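DnaD-like replication protein (PDB 2ZC2) probably takes part in DNA replication as a DnaD-like protein of the DnaB/DnaD family, the crystallised piece being a small, all-helical, zinc-binding domain. Local coordinates at residues Y57-A60 and I61-N64; R63-H67 and E68-T72. All blocks are in the same frame, centred on the assembly; numbering follows the deposited sequence.

Contact 1 (Y57-A60 and I61-N64)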
ATOM      1  N   TYR A  57      -1.103  -8.497   4.641  1.00 11.84           N
ATOM      2  CA  TYR A  57      -0.815  -7.606   5.789  1.00 12.41           C
ATOM      3  C   TYR A  57      -0.783  -6.128   5.429  1.00 11.19           C
ATOM      4  O   TYR A  57      -1.381  -5.282   6.113  1.00 12.04           O
ATOM      5  CB  TYR A  57       0.485  -8.052   6.505  1.00 13.23           C
ATOM      6  CG  TYR A  57       0.745  -7.390   7.854  1.00 18.31           C
ATOM      7  CD1 TYR A  57       0.349  -7.985   9.057  1.00 21.55           C
ATOM      8  CD2 TYR A  57       1.435  -6.180   7.931  1.00 20.40           C
ATOM      9  CE1 TYR A  57       0.635  -7.334  10.314  1.00 23.37           C
ATOM     10  CE2 TYR A  57       1.701  -5.550   9.143  1.00 20.53           C
ATOM     11  CZ  TYR A  57       1.301  -6.106  10.325  1.00 18.55           C
ATOM     12  OH  TYR A  57       1.640  -5.474  11.513  1.00 20.07           O
ATOM     13  N   ILE A  58      -0.097  -5.786   4.354  1.00 11.17           N
ATOM     14  CA  ILE A  58      -0.112  -4.401   3.830  1.00 11.66           C
ATOM     15  C   ILE A  58      -1.523  -3.923   3.513  1.00 11.49           C
ATOM     16  O   ILE A  58      -1.958  -2.867   3.921  1.00 11.99           O
ATOM     17  CB  ILE A  58       0.787  -4.346   2.529  1.00 12.15           C
ATOM     18  CG1 ILE A  58       2.234  -4.678   2.893  1.00 11.45           C
ATOM     19  CG2 ILE A  58       0.694  -2.924   1.851  1.00 13.34           C
ATOM     20  CD1 ILE A  58       3.131  -5.162   1.721  1.00 12.20           C
ATOM     21  N   GLN A  59      -2.283  -4.733   2.797  1.00 12.60           N
ATOM     22  CA  GLN A  59      -3.703  -4.385   2.553  1.00 14.58           C
ATOM     23  C   GLN A  59      -4.541  -4.226   3.808  1.00 14.31           C
ATOM     24  O   GLN A  59      -5.374  -3.390   3.813  1.00 12.86           O
ATOM     25  CB  GLN A  59      -4.418  -5.392   1.617  1.00 13.54           C
ATOM     26  CG  GLN A  59      -3.724  -5.491   0.290  1.00 21.32           C
ATOM     27  CD  GLN A  59      -3.720  -4.120  -0.439  1.00 26.58           C
ATOM     28  OE1 GLN A  59      -2.706  -3.689  -0.947  1.00 26.51           O
ATOM     29  NE2 GLN A  59      -4.881  -3.453  -0.481  1.00 29.01           N
ATOM     30  N   ALA A  60      -4.349  -5.065   4.831  1.00 15.31           N
ATOM     31  CA  ALA A  60      -5.057  -4.875   6.121  1.00 15.75           C
ATOM     32  C   ALA A  60      -4.728  -3.503   6.784  1.00 16.95           C
ATOM     33  O   ALA A  60      -5.614  -2.787   7.312  1.00 16.09           O
ATOM     34  CB  ALA A  60      -4.753  -6.064   7.062  1.00 13.70           C
ATOM     35  N   ILE A  61      -3.455  -3.120   6.738  1.00 18.23           N
ATOM     36  CA  ILE A  61      -3.085  -1.760   7.171  1.00 19.82           C
ATOM     37  C   ILE A  61      -3.865  -0.701   6.416  1.00 19.86           C
ATOM     38  O   ILE A  61      -4.457   0.167   7.046  1.00 21.19           O
ATOM     39  CB  ILE A  61      -1.525  -1.475   7.168  1.00 19.93           C
ATOM     40  CG1 ILE A  61      -0.776  -2.439   8.050  1.00 18.34           C
ATOM     41  CG2 ILE A  61      -1.244  -0.026   7.580  1.00 21.48           C
ATOM     42  CD1 ILE A  61       0.814  -2.459   7.832  1.00 20.79           C
ATOM     43  N   LEU A  62      -3.912  -0.778   5.086  1.00 20.91           N
ATOM     44  CA  LEU A  62      -4.675   0.168   4.290  1.00 20.90           C
ATOM     45  C   LEU A  62      -6.166   0.171   4.635  1.00 23.31           C
ATOM     46  O   LEU A  62      -6.788   1.244   4.672  1.00 21.75           O
ATOM     47  CB  LEU A  62      -4.524  -0.085   2.781  1.00 21.34           C
ATOM     48  CG  LEU A  62      -3.153   0.301   2.261  1.00 19.27           C
ATOM     49  CD1 LEU A  62      -2.952  -0.253   0.874  1.00 17.72           C
ATOM     50  CD2 LEU A  62      -2.983   1.851   2.358  1.00 20.54           C
ATOM     51  N   ARG A  63      -6.736  -1.022   4.865  1.00 23.61           N
ATOM     52  CA  ARG A  63      -8.169  -1.150   5.235  1.00 25.73           C
ATOM     53  C   ARG A  63      -8.470  -0.562   6.581  1.00 24.79           C
ATOM     54  O   ARG A  63      -9.477   0.089   6.760  1.00 26.69           O
ATOM     55  CB  ARG A  63      -8.649  -2.623   5.234  1.00 24.28           C
ATOM     56  CG  ARG A  63      -8.950  -3.114   3.913  1.00 28.33           C
ATOM     57  CD  ARG A  63      -9.785  -4.404   3.992  1.00 29.88           C
ATOM     58  NE  ARG A  63      -9.114  -5.359   4.845  1.00 29.94           N
ATOM     59  CZ  ARG A  63      -8.242  -6.258   4.400  1.00 27.08           C
ATOM     60  NH1 ARG A  63      -7.984  -6.340   3.115  1.00 23.47           N
ATOM     61  NH2 ARG A  63      -7.690  -7.110   5.260  1.00 30.17           N
ATOM     62  N   ASN A  64      -7.633  -0.825   7.562  1.00 27.13           N
ATOM     63  CA  ASN A  64      -7.831  -0.163   8.840  1.00 28.99           C
ATOM     64  C   ASN A  64      -7.817   1.371   8.672  1.00 29.07           C
ATOM     65  O   ASN A  64      -8.709   2.040   9.187  1.00 29.39           O
ATOM     66  CB  ASN A  64      -6.834  -0.653   9.886  1.00 30.88           C
ATOM     67  CG  ASN A  64      -6.842   0.198  11.136  1.00 36.07           C
ATOM     68  OD1 ASN A  64      -5.962   1.063  11.318  1.00 37.54           O
ATOM     69  ND2 ASN A  64      -7.867  -0.001  11.996  1.00 37.76           N
TER
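Ile61 reaches back one helical turn to Tyr57 and lays its CD1 methyl against the phenol ring, 3.5 Å from Tyr57 CE2. The methyl comes in obliquely on the CD2–CE2 side of the ring, an apolar contact. Two torsions bring the partners together: Tyr57 holds CG anti to its own nitrogen (chi1 -169°), and Ile61 carries CG1 beside its nitrogen with CD1 extended beyond it. On the way, Ile61 CG1 passes 3.5 Å from Tyr57 O, the carbonyl that accepts Ile61 N at 3.1 Å.

That bond is one rung of the i to i+4 ladder of helix 55-67, a regular alpha helix running through all eight residues. Leu62 N to Ile58 O, Arg63 N to Gln59 O and Asn64 N to Ala60 O follow in turn; the last is the shortest at 2.8 Å and nearly straight at nitrogen, with an N-H...O angle of 173°. On the buried side Ile58 and Leu62 face helix 37-50, Ile58 meeting Leu44 and Ala47, and Leu62 meeting Ala43; Tyr57 also touches Ala47.

Around the helix from Tyr57, Gln59 turns its amide end toward Leu62. The Leu62 CD1 methyl meets the amide as a whole, 3.9 Å from Gln59 OE1 and hardly farther from Gln59 NE2. The pairing is van der Waals contact between a polar group and a methyl.

Arg63 bends back over Ala60, its chain doubling back at chi3 to bring one guanidinium face over the preceding turn. Arg63 NH2 sits 3.6 Å from both Ala60 CA and Ala60 CB. Ala60 CA and Gln59 O lie under the same face, both toward its rim, Gln59 O the farther from the plane.

Contact 2 (R63-H67 and E68-T72); sequences RNWRH and EGIST
A Schellman motif closes helix 55-67 here, with Gly69 as its C-prime residue, and the chain then turns away toward helix 73-76. Its two defining bonds are nested, the longer loop around the shorter: Ile70 N returns to Trp65 O at 3.0 Å, and Gly69 N reaches Arg66 O at 2.9 Å. The second donor stands well above the carbonyl plane, 68° out of it, as the tight turn draws the amide over its acceptor. Gly69 has a positive phi (74°), the left-handed conformation that reverses the chain. Glu68 N makes two weak bonds, to Trp65 O and Asn64 O, so Trp65 O serves two amides.

Beside this nested pair sits the hydrophobic contact that often accompanies such a cap. Trp65 CB and Ile70 CB meet at 4.1 Å, and Ile70 CD1 approaches the indole obliquely. The indole also lies against Leu39, Ser42 and Ala43 of helix 37-50, while Ile70 touches Gln75 and Val76 of helix 73-76; together they join the helix end to both neighbours.

Glu68 folds back along the outside of the last turn. With CG beside its own nitrogen (chi1 -56°) and the chain extended beyond, its carboxylate comes over Asn64 O and stands nearly perpendicular to the Asn64 amide. Glu68 OE1 comes near the plane of the indole at its edge, 4.0 Å from Trp65 CD1, whereas Glu68 OE2 lies 3.4 Å from both Asn64 ND2 and Asn64 OD1.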
ATOM      1  N   ARG A  63      -6.736  -1.022   4.865  1.00 23.61           N
ATOM      2  CA  ARG A  63      -8.169  -1.150   5.235  1.00 25.73           C
ATOM      3  C   ARG A  63      -8.470  -0.562   6.581  1.00 24.79           C
ATOM      4  O   ARG A  63      -9.477   0.089   6.760  1.00 26.69           O
ATOM      5  CB  ARG A  63      -8.649  -2.623   5.234  1.00 24.28           C
ATOM      6  CG  ARG A  63      -8.950  -3.114   3.913  1.00 28.33           C
ATOM      7  CD  ARG A  63      -9.785  -4.404   3.992  1.00 29.88           C
ATOM      8  NE  ARG A  63      -9.114  -5.359   4.845  1.00 29.94           N
ATOM      9  CZ  ARG A  63      -8.242  -6.258   4.400  1.00 27.08           C
ATOM     10  NH1 ARG A  63      -7.984  -6.340   3.115  1.00 23.47           N
ATOM     11  NH2 ARG A  63      -7.690  -7.110   5.260  1.00 30.17           N
ATOM     12  N   ASN A  64      -7.633  -0.825   7.562  1.00 27.13           N
ATOM     13  CA  ASN A  64      -7.831  -0.163   8.840  1.00 28.99           C
ATOM     14  C   ASN A  64      -7.817   1.371   8.672  1.00 29.07           C
ATOM     15  O   ASN A  64      -8.709   2.040   9.187  1.00 29.39           O
ATOM     16  CB  ASN A  64      -6.834  -0.653   9.886  1.00 30.88           C
ATOM     17  CG  ASN A  64      -6.842   0.198  11.136  1.00 36.07           C
ATOM     18  OD1 ASN A  64      -5.962   1.063  11.318  1.00 37.54           O
ATOM     19  ND2 ASN A  64      -7.867  -0.001  11.996  1.00 37.76           N
ATOM     20  N   TRP A  65      -6.872   1.921   7.908  1.00 28.82           N
ATOM     21  CA  TRP A  65      -6.859   3.373   7.614  1.00 30.45           C
ATOM     22  C   TRP A  65      -8.101   3.848   6.853  1.00 31.56           C
ATOM     23  O   TRP A  65      -8.671   4.857   7.202  1.00 31.72           O
ATOM     24  CB  TRP A  65      -5.581   3.823   6.853  1.00 30.65           C
ATOM     25  CG  TRP A  65      -4.360   3.806   7.685  1.00 30.32           C
ATOM     26  CD1 TRP A  65      -4.312   3.824   9.038  1.00 32.62           C
ATOM     27  CD2 TRP A  65      -2.984   3.715   7.226  1.00 30.60           C
ATOM     28  NE1 TRP A  65      -2.991   3.741   9.463  1.00 33.72           N
ATOM     29  CE2 TRP A  65      -2.160   3.692   8.374  1.00 30.33           C
ATOM     30  CE3 TRP A  65      -2.379   3.623   5.960  1.00 26.01           C
ATOM     31  CZ2 TRP A  65      -0.743   3.622   8.298  1.00 30.94           C
ATOM     32  CZ3 TRP A  65      -1.001   3.563   5.887  1.00 28.11           C
ATOM     33  CH2 TRP A  65      -0.195   3.564   7.050  1.00 31.31           C
ATOM     34  N   ARG A  66      -8.533   3.119   5.830  1.00 32.93           N
ATOM     35  CA  ARG A  66      -9.749   3.501   5.125  1.00 35.89           C
ATOM     36  C   ARG A  66     -11.010   3.546   6.007  1.00 37.10           C
ATOM     37  O   ARG A  66     -11.892   4.388   5.786  1.00 37.24           O
ATOM     38  CB  ARG A  66     -10.008   2.586   3.958  1.00 36.26           C
ATOM     39  CG  ARG A  66     -11.194   3.066   3.123  1.00 41.61           C
ATOM     40  CD  ARG A  66     -11.770   1.992   2.220  1.00 48.95           C
ATOM     41  NE  ARG A  66     -12.327   2.558   0.979  1.00 54.10           N
ATOM     42  CZ  ARG A  66     -13.519   3.155   0.845  1.00 54.83           C
ATOM     43  NH1 ARG A  66     -14.341   3.307   1.886  1.00 53.74           N
ATOM     44  NH2 ARG A  66     -13.882   3.618  -0.356  1.00 55.42           N
ATOM     45  N   HIS A  67     -11.091   2.633   6.986  1.00 38.47           N
ATOM     46  CA  HIS A  67     -12.222   2.538   7.936  1.00 39.99           C
ATOM     47  C   HIS A  67     -12.378   3.822   8.711  1.00 40.36           C
ATOM     48  O   HIS A  67     -13.494   4.186   9.113  1.00 40.69           O
ATOM     49  CB  HIS A  67     -12.005   1.426   8.996  1.00 40.10           C
ATOM     50  CG  HIS A  67     -12.362   0.042   8.536  1.00 43.23           C
ATOM     51  ND1 HIS A  67     -13.022  -0.212   7.352  1.00 45.64           N
ATOM     52  CD2 HIS A  67     -12.186  -1.166   9.133  1.00 45.45           C
ATOM     53  CE1 HIS A  67     -13.214  -1.516   7.229  1.00 47.59           C
ATOM     54  NE2 HIS A  67     -12.713  -2.118   8.292  1.00 47.42           N
ATOM     55  N   GLU A  68     -11.235   4.446   8.980  1.00 40.40           N
ATOM     56  CA  GLU A  68     -11.144   5.683   9.740  1.00 41.07           C
ATOM     57  C   GLU A  68     -11.191   6.910   8.814  1.00 40.38           C
ATOM     58  O   GLU A  68     -10.891   8.024   9.238  1.00 40.41           O
ATOM     59  CB  GLU A  68      -9.873   5.694  10.601  1.00 40.83           C
ATOM     60  CG  GLU A  68      -9.766   4.505  11.540  1.00 43.69           C
ATOM     61  CD  GLU A  68      -8.329   4.189  11.969  1.00 49.63           C
ATOM     62  OE1 GLU A  68      -7.376   4.852  11.471  1.00 54.24           O
ATOM     63  OE2 GLU A  68      -8.146   3.267  12.800  1.00 50.19           O
ATOM     64  N   GLY A  69     -11.591   6.690   7.562  1.00 39.21           N
ATOM     65  CA  GLY A  69     -11.759   7.776   6.609  1.00 37.91           C
ATOM     66  C   GLY A  69     -10.451   8.355   6.070  1.00 37.39           C
ATOM     67  O   GLY A  69     -10.480   9.381   5.358  1.00 37.05           O
ATOM     68  N   ILE A  70      -9.329   7.678   6.376  1.00 35.69           N
ATOM     69  CA  ILE A  70      -7.985   8.082   5.930  1.00 34.06           C
ATOM     70  C   ILE A  70      -7.592   7.497   4.569  1.00 33.21           C
ATOM     71  O   ILE A  70      -7.408   6.259   4.418  1.00 32.56           O
ATOM     72  CB  ILE A  70      -6.865   7.722   6.950  1.00 34.34           C
ATOM     73  CG1 ILE A  70      -7.124   8.318   8.342  1.00 33.49           C
ATOM     74  CG2 ILE A  70      -5.516   8.200   6.428  1.00 34.30           C
ATOM     75  CD1 ILE A  70      -6.264   7.656   9.439  1.00 35.09           C
ATOM     76  N   SER A  71      -7.424   8.403   3.596  1.00 31.00           N
ATOM     77  CA  SER A  71      -7.027   8.055   2.235  1.00 29.26           C
ATOM     78  C   SER A  71      -5.800   8.871   1.743  1.00 27.11           C
ATOM     79  O   SER A  71      -5.278   8.641   0.677  1.00 26.34           O
ATOM     80  CB  SER A  71      -8.233   8.214   1.284  1.00 28.88           C
ATOM     81  OG  SER A  71      -8.595   9.591   1.191  1.00 30.23           O
ATOM     82  N   THR A  72      -5.311   9.816   2.522  1.00 26.34           N
ATOM     83  CA  THR A  72      -4.139  10.513   2.046  1.00 25.31           C
ATOM     84  C   THR A  72      -3.133  10.515   3.146  1.00 26.55           C
ATOM     85  O   THR A  72      -3.494  10.457   4.309  1.00 26.00           O
ATOM     86  CB  THR A  72      -4.418  11.993   1.584  1.00 25.37           C
ATOM     87  OG1 THR A  72      -4.634  12.834   2.726  1.00 22.85           O
ATOM     88  CG2 THR A  72      -5.599  12.071   0.628  1.00 20.67           C
TER

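In the fold
Contact 1 and contact 2 follow one another on helix 55-67, with centres 9 Å apart and Arg63 and Asn64 in common: the first is regular helix, the second its C-terminal end. Contact 1 is the more buried, its centre about 8 Å from that of the chain against about 12 Å for contact 2. Both use helix 37-50 as a backing, which Leu62 and Trp65 share at Ala43. Zinc lies near each without being part of either: the Gln59 side chain is about 7 Å from a bound zinc ion, and that of Arg66 about 6 Å from one and about 5 Å from the side chain of Asp33, seen to bind zinc in a crystal of this protein.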